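Local atomic coordinates of putative branched-chain amino acid transport system substrate-binding protein (Rhodopseudomonas palustris, PDB entry 3TX6), a protein that probably serves as the periplasmic solute-binding component of an ABC transporter for lignin-derived aromatic acids, and binds 3-(4-hydroxyphenyl)pyruvic acid between its two lobes. Residues A[71-77]-A[94-100]; A[115-121]-A[341-347]; A[247-251]-A[264-268]; A[285-289]-A[328-333]. One frame throughout, in Å; residues are numbered along the deposited sequence.

Contact 1 of 4, residues A[71-77]-A[94-100]; sequences DVIMGSS and VPHIALA. With ENO (3-(4-hydroxy-phenyl)pyruvic acid), chain D.
A chi1 of 169° carries the His-96 ring forward along its strand and across to Gly-75, whose carbonyl oxygen it meets edge-on. NE2 donates to Gly-75 O over 2.8 Å, nearly straight at 169° and in the ring plane; on the other side of the ring, ND1 is bonded to Ser-112 OG, so both nitrogens fix its rotation. Gly-75 O also receives a long, weak bond from Leu-99 N. The same ring edge faces Ile-73 O in plane. Ile-73 places CG1 between its own N and carbonyl carbon (chi1 67°), leaving CG2 to cross Val-94 CG1 at 4.1 Å.

Three backbone bonds give the parallel pairing its register: Ile-73 N to Pro-95 O at 2.9 Å, Ile-97 N to Ile-73 O at 2.8 Å, and Gly-75 N to Ile-97 O at 3.1 Å. Asp-71 O, by contrast, is buried without a polar partner, with Pro-95 CD 3.3 Å from it. Beyond the strands, Ala-100 CB lies 3.5 Å from O4, the keto oxygen of the ligand.

This is the strand pair of a beta-alpha-beta crossover. Connecting helix 79-92 packs on the face carrying His-96, strand 8-14 flanks strand 72-75, and helix 282-304 lies against the face bearing Val-72 and Ile-97.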
# COMPACT_ATOMS: atom_id res chain seq x y z
N ASP A 71 3.19 -10.44 -19.49
CA ASP A 71 4.33 -9.53 -19.53
C ASP A 71 4.63 -8.91 -18.18
O ASP A 71 5.76 -8.56 -17.92
CB ASP A 71 4.00 -8.46 -20.55
CG ASP A 71 3.82 -9.05 -21.94
OD1 ASP A 71 4.75 -9.63 -22.49
OD2 ASP A 71 2.69 -8.92 -22.48
N VAL A 72 3.58 -8.68 -17.39
CA VAL A 72 3.68 -8.05 -16.06
C VAL A 72 2.70 -8.73 -15.13
O VAL A 72 1.58 -9.08 -15.57
CB VAL A 72 3.32 -6.52 -16.12
CG1 VAL A 72 3.45 -5.83 -14.78
CG2 VAL A 72 4.20 -5.82 -17.17
N ILE A 73 3.08 -8.88 -13.86
CA ILE A 73 2.17 -9.36 -12.84
C ILE A 73 2.09 -8.35 -11.70
O ILE A 73 3.05 -7.62 -11.44
CB ILE A 73 2.50 -10.80 -12.38
CG1 ILE A 73 3.79 -10.93 -11.67
CG2 ILE A 73 2.40 -11.75 -13.55
CD1 ILE A 73 4.03 -12.35 -11.12
N MSE A 74 0.92 -8.28 -11.08
CA MSE A 74 0.65 -7.32 -10.03
C MSE A 74 -0.01 -8.02 -8.86
O MSE A 74 -0.74 -8.98 -9.00
CB MSE A 74 -0.32 -6.22 -10.49
CG MSE A 74 0.10 -5.56 -11.78
SE MSE A 74 -1.15 -4.18 -12.33
CE MSE A 74 -1.88 -3.80 -10.58
N GLY A 75 0.27 -7.52 -7.66
CA GLY A 75 -0.43 -7.95 -6.47
C GLY A 75 0.54 -8.15 -5.32
O GLY A 75 1.74 -7.85 -5.44
N SER A 76 0.07 -8.62 -4.19
CA SER A 76 -1.32 -8.83 -3.84
C SER A 76 -1.71 -7.62 -2.95
O SER A 76 -1.10 -6.59 -3.01
CB SER A 76 -1.48 -10.21 -3.14
OG SER A 76 -2.81 -10.45 -2.69
N SER A 77 -2.75 -7.80 -2.11
CA SER A 77 -3.32 -6.70 -1.33
C SER A 77 -2.67 -6.52 0.05
O SER A 77 -2.78 -5.47 0.68
CB SER A 77 -4.83 -6.92 -1.14
OG SER A 77 -5.49 -6.97 -2.41
N VAL A 94 9.62 -12.30 -14.58
CA VAL A 94 8.53 -11.46 -15.03
C VAL A 94 8.44 -10.23 -14.11
O VAL A 94 8.45 -10.36 -12.91
CB VAL A 94 7.19 -12.23 -15.00
CG1 VAL A 94 6.04 -11.31 -15.48
CG2 VAL A 94 7.28 -13.50 -15.84
N PRO A 95 8.32 -9.02 -14.70
CA PRO A 95 8.15 -7.84 -13.86
C PRO A 95 6.95 -7.98 -12.95
O PRO A 95 5.85 -8.38 -13.38
CB PRO A 95 7.94 -6.71 -14.87
CG PRO A 95 8.70 -7.19 -16.10
CD PRO A 95 8.48 -8.67 -16.12
N HIS A 96 7.15 -7.58 -11.70
CA HIS A 96 6.12 -7.63 -10.68
C HIS A 96 5.96 -6.29 -10.05
O HIS A 96 6.92 -5.71 -9.52
CB HIS A 96 6.56 -8.67 -9.62
CG HIS A 96 5.73 -8.63 -8.37
ND1 HIS A 96 6.27 -8.80 -7.12
CD2 HIS A 96 4.35 -8.44 -8.19
CE1 HIS A 96 5.28 -8.69 -6.21
NE2 HIS A 96 4.11 -8.46 -6.86
N ILE A 97 4.73 -5.75 -10.10
CA ILE A 97 4.42 -4.53 -9.38
C ILE A 97 3.56 -4.90 -8.15
O ILE A 97 2.40 -5.35 -8.27
CB ILE A 97 3.67 -3.51 -10.26
CG1 ILE A 97 4.53 -3.09 -11.44
CG2 ILE A 97 3.33 -2.30 -9.44
CD1 ILE A 97 3.84 -2.21 -12.49
N ALA A 98 4.18 -4.79 -6.97
CA ALA A 98 3.56 -5.12 -5.70
C ALA A 98 2.52 -4.07 -5.33
O ALA A 98 2.80 -2.87 -5.44
CB ALA A 98 4.62 -5.29 -4.60
N LEU A 99 1.40 -4.54 -4.76
CA LEU A 99 0.33 -3.65 -4.30
C LEU A 99 0.21 -3.61 -2.75
O LEU A 99 -0.70 -2.98 -2.22
CB LEU A 99 -1.00 -4.02 -4.98
CG LEU A 99 -1.02 -4.00 -6.50
CD1 LEU A 99 -2.43 -4.37 -7.05
CD2 LEU A 99 -0.54 -2.67 -7.12
N ALA A 100 1.17 -4.23 -2.06
CA ALA A 100 1.34 -4.18 -0.61
C ALA A 100 2.80 -4.01 -0.33
O ALA A 100 3.61 -4.41 -1.14
CB ALA A 100 0.86 -5.46 0.06
O4 ENO D . 0.57 -4.79 3.46
C9 ENO D . -1.40 -2.42 2.01
C8 ENO D . -1.19 -1.29 1.24
C7 ENO D . -0.65 -0.12 1.81
C6 ENO D . -0.25 -0.16 3.13
C5 ENO D . -0.48 -1.28 3.92
C4 ENO D . -1.04 -2.44 3.36
O3 ENO D . -0.44 0.97 0.98
C3 ENO D . -1.36 -3.64 4.21
C2 ENO D . -0.39 -4.76 4.25
C1 ENO D . -0.70 -5.87 5.13
O2 ENO D . 0.08 -6.85 5.13
O1 ENO D . -1.71 -5.84 5.89

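Contact 2 of 4, residues A[115-121]-A[341-347]; sequences MPQPIPI and YGLDDRS. With ENO (3-(4-hydroxy-phenyl)pyruvic acid), chain D.
Pro-118 and Tyr-341 meet where two of the three interlobe crossings run side by side, an arrangement consistent with the hinge of a type I periplasmic binding protein: residues 115-121 leave the sheet containing strand 112-114, and residues 341-347 lead into strand 349-354 of the other sheet.

The aromatic interaction is a CH-pi contact. Pro-118 CB sits over the middle of the Tyr-341 ring, 3.7 Å from its centroid and 12° off the normal, while Pro-116 O reaches the ring edge in plane, 3.2 Å from Tyr-341 CD2.

Apolar packing continues along the crossing. Leu-343 turns CD1 toward the backbone of Gln-117, and Ile-121 CD1 touches Leu-343 CB at 4.0 Å.

Among the polar bonds, a bend at chi2 (80°) folds the Gln-117 amide onto the other crossing, where NE2 donates to Ser-347 O at 2.8 Å. That bond is bent, 131° at the hydrogen, and its acceptor is tilted out of the amide plane. Gln-117 OE1 takes a bond from Gln-282, itself a ligand-binding residue, which makes Gln-117 a second-shell residue. Ser-347 OG closes on Asp-344 O at 2.7 Å. Arg-346 grips the Asp-344 carboxylate side-on through NE and NH1, and Asp-344 OD1 also takes the backbone N of Arg-346, which makes an Asx turn.

One water bridges the crossings, accepting from Ile-119 N at 2.9 Å and donating to Tyr-341 OH at 3.1 Å; that hydroxyl is also hydrogen-bonded to Leu-102 O. On the ligand side, Pro-116 CB lies 3.4 Å from the phenol oxygen O3.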
# COMPACT_ATOMS: atom_id res chain seq x y z
N MSE A 115 4.33 -0.35 -5.27
CA MSE A 115 3.57 0.89 -5.31
C MSE A 115 3.36 1.51 -3.93
O MSE A 115 3.46 2.73 -3.79
CB MSE A 115 2.27 0.67 -6.06
CG MSE A 115 2.52 0.09 -7.45
SE MSE A 115 3.84 1.12 -8.54
CE MSE A 115 2.67 2.64 -8.74
N PRO A 116 3.01 0.72 -2.90
CA PRO A 116 2.80 1.36 -1.57
C PRO A 116 4.04 2.06 -1.04
O PRO A 116 5.17 1.64 -1.31
CB PRO A 116 2.38 0.21 -0.67
CG PRO A 116 1.80 -0.79 -1.62
CD PRO A 116 2.74 -0.71 -2.82
N GLN A 117 3.82 3.13 -0.28
CA GLN A 117 4.89 3.80 0.37
C GLN A 117 5.66 2.84 1.29
O GLN A 117 5.06 2.05 2.01
CB GLN A 117 4.36 4.97 1.19
CG GLN A 117 3.73 6.08 0.36
CD GLN A 117 2.30 5.81 -0.10
OE1 GLN A 117 1.72 4.79 0.27
NE2 GLN A 117 1.72 6.74 -0.88
N PRO A 118 7.01 2.91 1.27
CA PRO A 118 7.80 2.11 2.17
C PRO A 118 7.58 2.49 3.60
O PRO A 118 7.31 3.67 3.91
CB PRO A 118 9.24 2.36 1.71
CG PRO A 118 9.23 3.69 1.10
CD PRO A 118 7.85 3.83 0.47
N ILE A 119 7.61 1.51 4.48
CA ILE A 119 7.36 1.77 5.88
C ILE A 119 8.17 2.93 6.46
O ILE A 119 7.59 3.73 7.16
CB ILE A 119 7.49 0.48 6.71
CG1 ILE A 119 6.18 -0.32 6.73
CG2 ILE A 119 7.90 0.76 8.18
CD1 ILE A 119 5.69 -0.74 5.39
N PRO A 120 9.48 3.08 6.12
CA PRO A 120 10.22 4.19 6.77
C PRO A 120 9.72 5.57 6.40
O PRO A 120 9.82 6.47 7.23
CB PRO A 120 11.68 3.94 6.38
CG PRO A 120 11.72 2.44 6.27
CD PRO A 120 10.41 2.07 5.60
N ILE A 121 9.17 5.75 5.21
CA ILE A 121 8.62 7.04 4.84
C ILE A 121 7.38 7.33 5.69
O ILE A 121 7.19 8.45 6.19
CB ILE A 121 8.35 7.16 3.31
CG1 ILE A 121 9.68 7.22 2.50
CG2 ILE A 121 7.38 8.29 2.99
CD1 ILE A 121 9.50 7.29 0.96
N TYR A 341 11.24 0.93 -4.28
CA TYR A 341 10.05 1.73 -3.95
C TYR A 341 10.05 3.09 -4.69
O TYR A 341 9.04 3.52 -5.22
CB TYR A 341 10.01 1.98 -2.47
CG TYR A 341 9.53 0.81 -1.66
CD1 TYR A 341 10.40 -0.16 -1.18
CD2 TYR A 341 8.18 0.68 -1.37
CE1 TYR A 341 9.91 -1.23 -0.38
CE2 TYR A 341 7.70 -0.33 -0.57
CZ TYR A 341 8.55 -1.30 -0.07
OH TYR A 341 8.03 -2.32 0.71
N GLY A 342 11.17 3.80 -4.69
CA GLY A 342 11.35 4.93 -5.57
C GLY A 342 10.68 6.22 -5.20
O GLY A 342 10.45 7.04 -6.08
N LEU A 343 10.30 6.35 -3.93
CA LEU A 343 9.45 7.43 -3.48
C LEU A 343 10.14 8.39 -2.52
O LEU A 343 11.16 8.04 -1.90
CB LEU A 343 8.18 6.84 -2.82
CG LEU A 343 7.18 6.16 -3.78
CD1 LEU A 343 6.06 5.43 -3.01
CD2 LEU A 343 6.64 7.20 -4.80
N ASP A 344 9.56 9.58 -2.43
CA ASP A 344 10.05 10.63 -1.56
C ASP A 344 8.89 11.29 -0.82
O ASP A 344 7.79 10.73 -0.74
CB ASP A 344 10.96 11.58 -2.34
CG ASP A 344 10.24 12.47 -3.39
OD1 ASP A 344 9.01 12.61 -3.37
OD2 ASP A 344 10.95 13.09 -4.23
N ASP A 345 9.13 12.46 -0.26
CA ASP A 345 8.11 13.20 0.50
C ASP A 345 6.83 13.52 -0.24
O ASP A 345 5.79 13.72 0.40
CB ASP A 345 8.70 14.54 1.03
CG ASP A 345 9.62 14.33 2.20
OD1 ASP A 345 9.86 13.17 2.59
OD2 ASP A 345 10.10 15.34 2.77
N ARG A 346 6.87 13.58 -1.57
CA ARG A 346 5.68 13.80 -2.35
C ARG A 346 4.69 12.62 -2.23
O ARG A 346 3.55 12.78 -2.66
CB ARG A 346 6.02 14.10 -3.82
CG ARG A 346 6.81 15.42 -4.04
CD ARG A 346 7.34 15.53 -5.45
NE ARG A 346 8.41 14.57 -5.70
CZ ARG A 346 9.05 14.43 -6.85
NH1 ARG A 346 10.00 13.52 -6.94
NH2 ARG A 346 8.77 15.20 -7.90
N SER A 347 5.10 11.49 -1.63
CA SER A 347 4.28 10.30 -1.56
C SER A 347 3.48 10.17 -0.29
O SER A 347 2.81 9.16 -0.11
CB SER A 347 5.10 9.02 -1.71
OG SER A 347 5.94 8.74 -0.56
O4 ENO D . 0.57 -4.79 3.46
C9 ENO D . -1.40 -2.42 2.01
C8 ENO D . -1.19 -1.29 1.24
C7 ENO D . -0.65 -0.12 1.81
C6 ENO D . -0.25 -0.16 3.13
C5 ENO D . -0.48 -1.28 3.92
C4 ENO D . -1.04 -2.44 3.36
O3 ENO D . -0.44 0.97 0.98
C3 ENO D . -1.36 -3.64 4.21
C2 ENO D . -0.39 -4.76 4.25
C1 ENO D . -0.70 -5.87 5.13
O2 ENO D . 0.08 -6.85 5.13
O1 ENO D . -1.71 -5.84 5.89
O HOH W 1 8.48 -1.05 3.48

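Contact 3 of 4, residues A[247-251]-A[264-268]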
# COMPACT_ATOMS: atom_id res chain seq x y z
N PRO A 247 -1.16 10.69 -0.80
CA PRO A 247 -1.81 11.97 -1.12
C PRO A 247 -3.12 11.84 -1.86
O PRO A 247 -3.87 12.81 -1.99
CB PRO A 247 -0.74 12.72 -1.92
CG PRO A 247 0.16 11.66 -2.45
CD PRO A 247 0.17 10.58 -1.42
N VAL A 248 -3.40 10.66 -2.39
CA VAL A 248 -4.66 10.42 -3.10
C VAL A 248 -5.85 10.65 -2.21
O VAL A 248 -6.96 10.85 -2.70
CB VAL A 248 -4.76 8.96 -3.68
CG1 VAL A 248 -4.99 7.90 -2.58
CG2 VAL A 248 -5.80 8.90 -4.81
N MSE A 249 -5.65 10.61 -0.91
CA MSE A 249 -6.78 10.81 -0.04
C MSE A 249 -7.23 12.26 -0.04
O MSE A 249 -8.38 12.54 0.34
CB MSE A 249 -6.47 10.35 1.37
CG MSE A 249 -6.36 8.83 1.46
SE MSE A 249 -8.02 7.86 1.08
CE MSE A 249 -8.85 8.18 2.83
N ASP A 250 -6.38 13.19 -0.48
CA ASP A 250 -6.80 14.61 -0.58
C ASP A 250 -6.15 15.37 -1.72
O ASP A 250 -5.35 16.26 -1.48
CB ASP A 250 -6.52 15.30 0.77
CG ASP A 250 -7.07 16.71 0.86
OD1 ASP A 250 -7.92 17.10 0.05
OD2 ASP A 250 -6.62 17.45 1.77
N PRO A 251 -6.53 15.07 -2.98
CA PRO A 251 -5.97 15.84 -4.08
C PRO A 251 -6.44 17.31 -4.05
O PRO A 251 -5.71 18.23 -4.48
CB PRO A 251 -6.49 15.12 -5.33
CG PRO A 251 -6.75 13.74 -4.84
CD PRO A 251 -7.29 13.90 -3.46
N GLY A 264 -4.56 11.88 -9.08
CA GLY A 264 -5.47 11.69 -7.94
C GLY A 264 -6.87 12.16 -8.22
O GLY A 264 -7.84 11.44 -7.95
N LEU A 265 -7.00 13.34 -8.82
CA LEU A 265 -8.30 13.81 -9.21
C LEU A 265 -8.94 12.89 -10.24
O LEU A 265 -10.16 12.63 -10.19
CB LEU A 265 -8.24 15.24 -9.79
CG LEU A 265 -7.96 16.36 -8.80
CD1 LEU A 265 -7.71 17.67 -9.61
CD2 LEU A 265 -9.11 16.56 -7.83
N GLU A 266 -8.14 12.38 -11.18
CA GLU A 266 -8.69 11.49 -12.21
C GLU A 266 -9.27 10.25 -11.56
O GLU A 266 -10.41 9.89 -11.83
CB GLU A 266 -7.64 11.07 -13.27
CG GLU A 266 -7.19 12.19 -14.19
CD GLU A 266 -6.03 11.83 -15.09
OE1 GLU A 266 -5.48 10.72 -14.95
OE2 GLU A 266 -5.65 12.67 -15.92
N LEU A 267 -8.48 9.57 -10.74
CA LEU A 267 -8.95 8.33 -10.13
C LEU A 267 -10.16 8.58 -9.23
O LEU A 267 -11.17 7.90 -9.33
CB LEU A 267 -7.90 7.66 -9.29
CG LEU A 267 -8.35 6.53 -8.36
CD1 LEU A 267 -8.99 5.37 -9.12
CD2 LEU A 267 -7.11 6.08 -7.58
N ASN A 268 -10.04 9.54 -8.33
CA ASN A 268 -11.12 9.78 -7.41
C ASN A 268 -12.44 10.22 -8.10
O ASN A 268 -13.52 9.76 -7.73
CB ASN A 268 -10.71 10.78 -6.32
CG ASN A 268 -9.66 10.24 -5.40
OD1 ASN A 268 -9.38 9.05 -5.41
ND2 ASN A 268 -9.13 11.10 -4.53
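Pro-251, Val-248 and Asn-268 bury the most surface here, and the Asn-268 amide lies against both of the others. Its ND2 donates to Val-248 O at 2.8 Å, with an angle of 158° at the hydrogen. The acceptor is only 6° out of the amide plane, and the donor arrives nearly along the C=O axis, so the bond is well formed by every measure. A chi1 of -67° sets the Asn-268 amide beside its own backbone N and points it off the helix toward this carbonyl.

Val-248 CG2 lies against Asn-268 OD1 at 3.6 Å and makes an apolar contact with Leu-267 CD2, one residue back on the helix, at 4.2 Å. Residues 247-251 form a short 3-10 turn and its exit, immediately after strand 242-245. They belong to a passage from the seven-stranded sheet back toward the other lobe, consistent with the second of the three hinge crossings of a type I periplasmic binding protein. Helix 261-275 is the first helix after that passage.

Pro-251 lays its ring on the helix at a position without a side chain, with CG 3.7 Å from Gly-264 C. The neighbouring ring atom CD lies 3.5 Å from Asn-268 ND2, while CB meets Leu-265 CD2 at 3.9 Å. Arg-280 also touches both Pro-251 and Asn-268, and donates through NH1 to Met-249 O. Val-248 N is hydrogen-bonded to Gln-330 OE1.

Contact 4 of 4, residues A[285-289]-A[328-333]. With ENO (3-(4-hydroxy-phenyl)pyruvic acid), chain D.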
# COMPACT_ATOMS: atom_id res chain seq x y z
N ALA A 285 -5.84 3.36 -5.41
CA ALA A 285 -4.77 4.13 -5.98
C ALA A 285 -3.59 3.27 -6.37
O ALA A 285 -2.90 3.61 -7.34
CB ALA A 285 -4.38 5.24 -5.02
N HIS A 286 -3.30 2.19 -5.65
CA HIS A 286 -2.14 1.38 -6.00
C HIS A 286 -2.31 0.66 -7.32
O HIS A 286 -1.36 0.64 -8.10
CB HIS A 286 -1.74 0.40 -4.90
CG HIS A 286 -1.39 1.05 -3.60
ND1 HIS A 286 -0.65 2.20 -3.50
CD2 HIS A 286 -1.69 0.65 -2.31
CE1 HIS A 286 -0.50 2.49 -2.17
NE2 HIS A 286 -1.13 1.56 -1.46
N SER A 287 -3.47 0.06 -7.58
CA SER A 287 -3.68 -0.55 -8.89
C SER A 287 -3.74 0.51 -10.01
O SER A 287 -3.13 0.35 -11.06
CB SER A 287 -4.87 -1.52 -8.95
OG SER A 287 -5.98 -0.86 -8.59
N PHE A 288 -4.44 1.62 -9.77
CA PHE A 288 -4.47 2.72 -10.72
C PHE A 288 -3.05 3.19 -11.06
O PHE A 288 -2.71 3.38 -12.23
CB PHE A 288 -5.31 3.86 -10.14
CG PHE A 288 -5.46 5.04 -11.04
CD1 PHE A 288 -6.49 5.07 -11.98
CD2 PHE A 288 -4.65 6.14 -10.93
CE1 PHE A 288 -6.69 6.16 -12.78
CE2 PHE A 288 -4.86 7.25 -11.73
CZ PHE A 288 -5.86 7.24 -12.67
N ASP A 289 -2.24 3.40 -10.03
CA ASP A 289 -0.88 3.91 -10.22
C ASP A 289 0.01 2.90 -10.94
O ASP A 289 0.89 3.27 -11.70
CB ASP A 289 -0.27 4.27 -8.89
CG ASP A 289 -0.87 5.51 -8.28
OD1 ASP A 289 -1.69 6.18 -8.95
OD2 ASP A 289 -0.47 5.85 -7.14
N ALA A 328 2.16 9.69 -10.37
CA ALA A 328 0.95 8.87 -10.10
C ALA A 328 0.19 9.48 -8.94
O ALA A 328 0.60 10.50 -8.36
CB ALA A 328 1.34 7.41 -9.83
N SER A 329 -0.95 8.89 -8.60
CA SER A 329 -1.80 9.50 -7.56
C SER A 329 -1.16 9.46 -6.17
O SER A 329 -1.41 10.34 -5.32
CB SER A 329 -3.19 8.86 -7.52
OG SER A 329 -3.13 7.56 -7.03
N GLN A 330 -0.31 8.45 -5.93
CA GLN A 330 0.28 8.26 -4.59
C GLN A 330 1.71 8.79 -4.41
O GLN A 330 2.24 8.71 -3.31
CB GLN A 330 0.22 6.77 -4.24
CG GLN A 330 -1.21 6.26 -4.08
CD GLN A 330 -1.80 6.66 -2.74
OE1 GLN A 330 -1.79 7.86 -2.41
NE2 GLN A 330 -2.29 5.70 -1.94
N GLY A 331 2.31 9.28 -5.49
CA GLY A 331 3.70 9.70 -5.43
C GLY A 331 4.31 9.88 -6.79
O GLY A 331 3.62 9.67 -7.82
N VAL A 332 5.61 10.21 -6.79
CA VAL A 332 6.37 10.39 -8.01
C VAL A 332 7.48 9.35 -7.90
O VAL A 332 8.33 9.44 -7.00
CB VAL A 332 6.92 11.81 -8.18
CG1 VAL A 332 7.74 11.88 -9.46
CG2 VAL A 332 5.74 12.83 -8.10
N TYR A 333 7.45 8.36 -8.79
CA TYR A 333 8.30 7.17 -8.68
C TYR A 333 9.58 7.31 -9.51
O TYR A 333 9.53 7.62 -10.69
CB TYR A 333 7.54 5.94 -9.16
CG TYR A 333 6.40 5.52 -8.25
CD1 TYR A 333 5.15 6.09 -8.35
CD2 TYR A 333 6.59 4.57 -7.25
CE1 TYR A 333 4.11 5.74 -7.49
CE2 TYR A 333 5.55 4.21 -6.38
CZ TYR A 333 4.30 4.79 -6.52
OH TYR A 333 3.26 4.47 -5.68
O4 ENO D . 0.57 -4.79 3.46
C9 ENO D . -1.40 -2.42 2.01
C8 ENO D . -1.19 -1.29 1.24
C7 ENO D . -0.65 -0.12 1.81
C6 ENO D . -0.25 -0.16 3.13
C5 ENO D . -0.48 -1.28 3.92
C4 ENO D . -1.04 -2.44 3.36
O3 ENO D . -0.44 0.97 0.98
C3 ENO D . -1.36 -3.64 4.21
C2 ENO D . -0.39 -4.76 4.25
C1 ENO D . -0.70 -5.87 5.13
O2 ENO D . 0.08 -6.85 5.13
O1 ENO D . -1.71 -5.84 5.89
O HOH W 2 0.48 3.73 -5.66
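Asp-289 OD1 is gripped twice by Ser-329, through OG at 2.8 Å and through the backbone N at 2.8 Å. The two donors come from opposite faces of the carboxylate plane: OG on the syn side, 25° out of it, and N from above, 39° out. OG can take its place because a chi1 of 70° sets it between the N and carbonyl carbon of Ser-329. The other oxygen, OD2, accepts from Gln-330 N at 2.9 Å on its syn side, so the carboxylate clasps two successive backbone amides at the turn leading into strand 331-333.

Packing closes in around this clasp. Ala-328 CB sits against Asp-289 CG, and one turn earlier on the helix Ala-285 CB touches Gln-330 CG. The Gln-330 side chain bends at chi2 and crosses that of His-286 at about a right angle, with NE2 3.7 Å from His-286 CE1.

A water links the clasp to the ligand pocket. It donates to Asp-289 OD2 at 2.8 Å and to Tyr-333 OH at 2.9 Å, and is bonded to His-286 ND1 at 2.9 Å in the ring plane. Tyr-333 OH also bonds Met-115 O. At the far edge of the imidazole, NE2 bonds the ligand phenol oxygen O3 at 2.6 Å.

Four donors, one of them the water, probably favour the ionised form of this buried carboxylate, and through the water that charge may polarise His-286. Asp-289 thus acts behind His-286 through the water, and probably helps to hold the imidazole where it recognises the phenol.

Overall arrangement
From the N terminus, contact 1 comes first and closes a short loop, 71-100, around helix 79-92 within one lobe. Contact 2 opens at 115 and closes only at 347, spanning most of the second lobe and the return to the first; the last two strands of the second lobe's sheet follow it. Contacts 3 and 4 both fall within that span, one after the other: 247-268 closes before 285-333 opens, and no loops cross. Contact 2 joins two probable hinge crossings; contact 3 ties a third probable crossing to helix 261-275, and contact 4 ties helix 282-304 to the 328-333 turn. Contacts 1, 2 and 4 all reach the ligand, and contact 4 touches each of the other three.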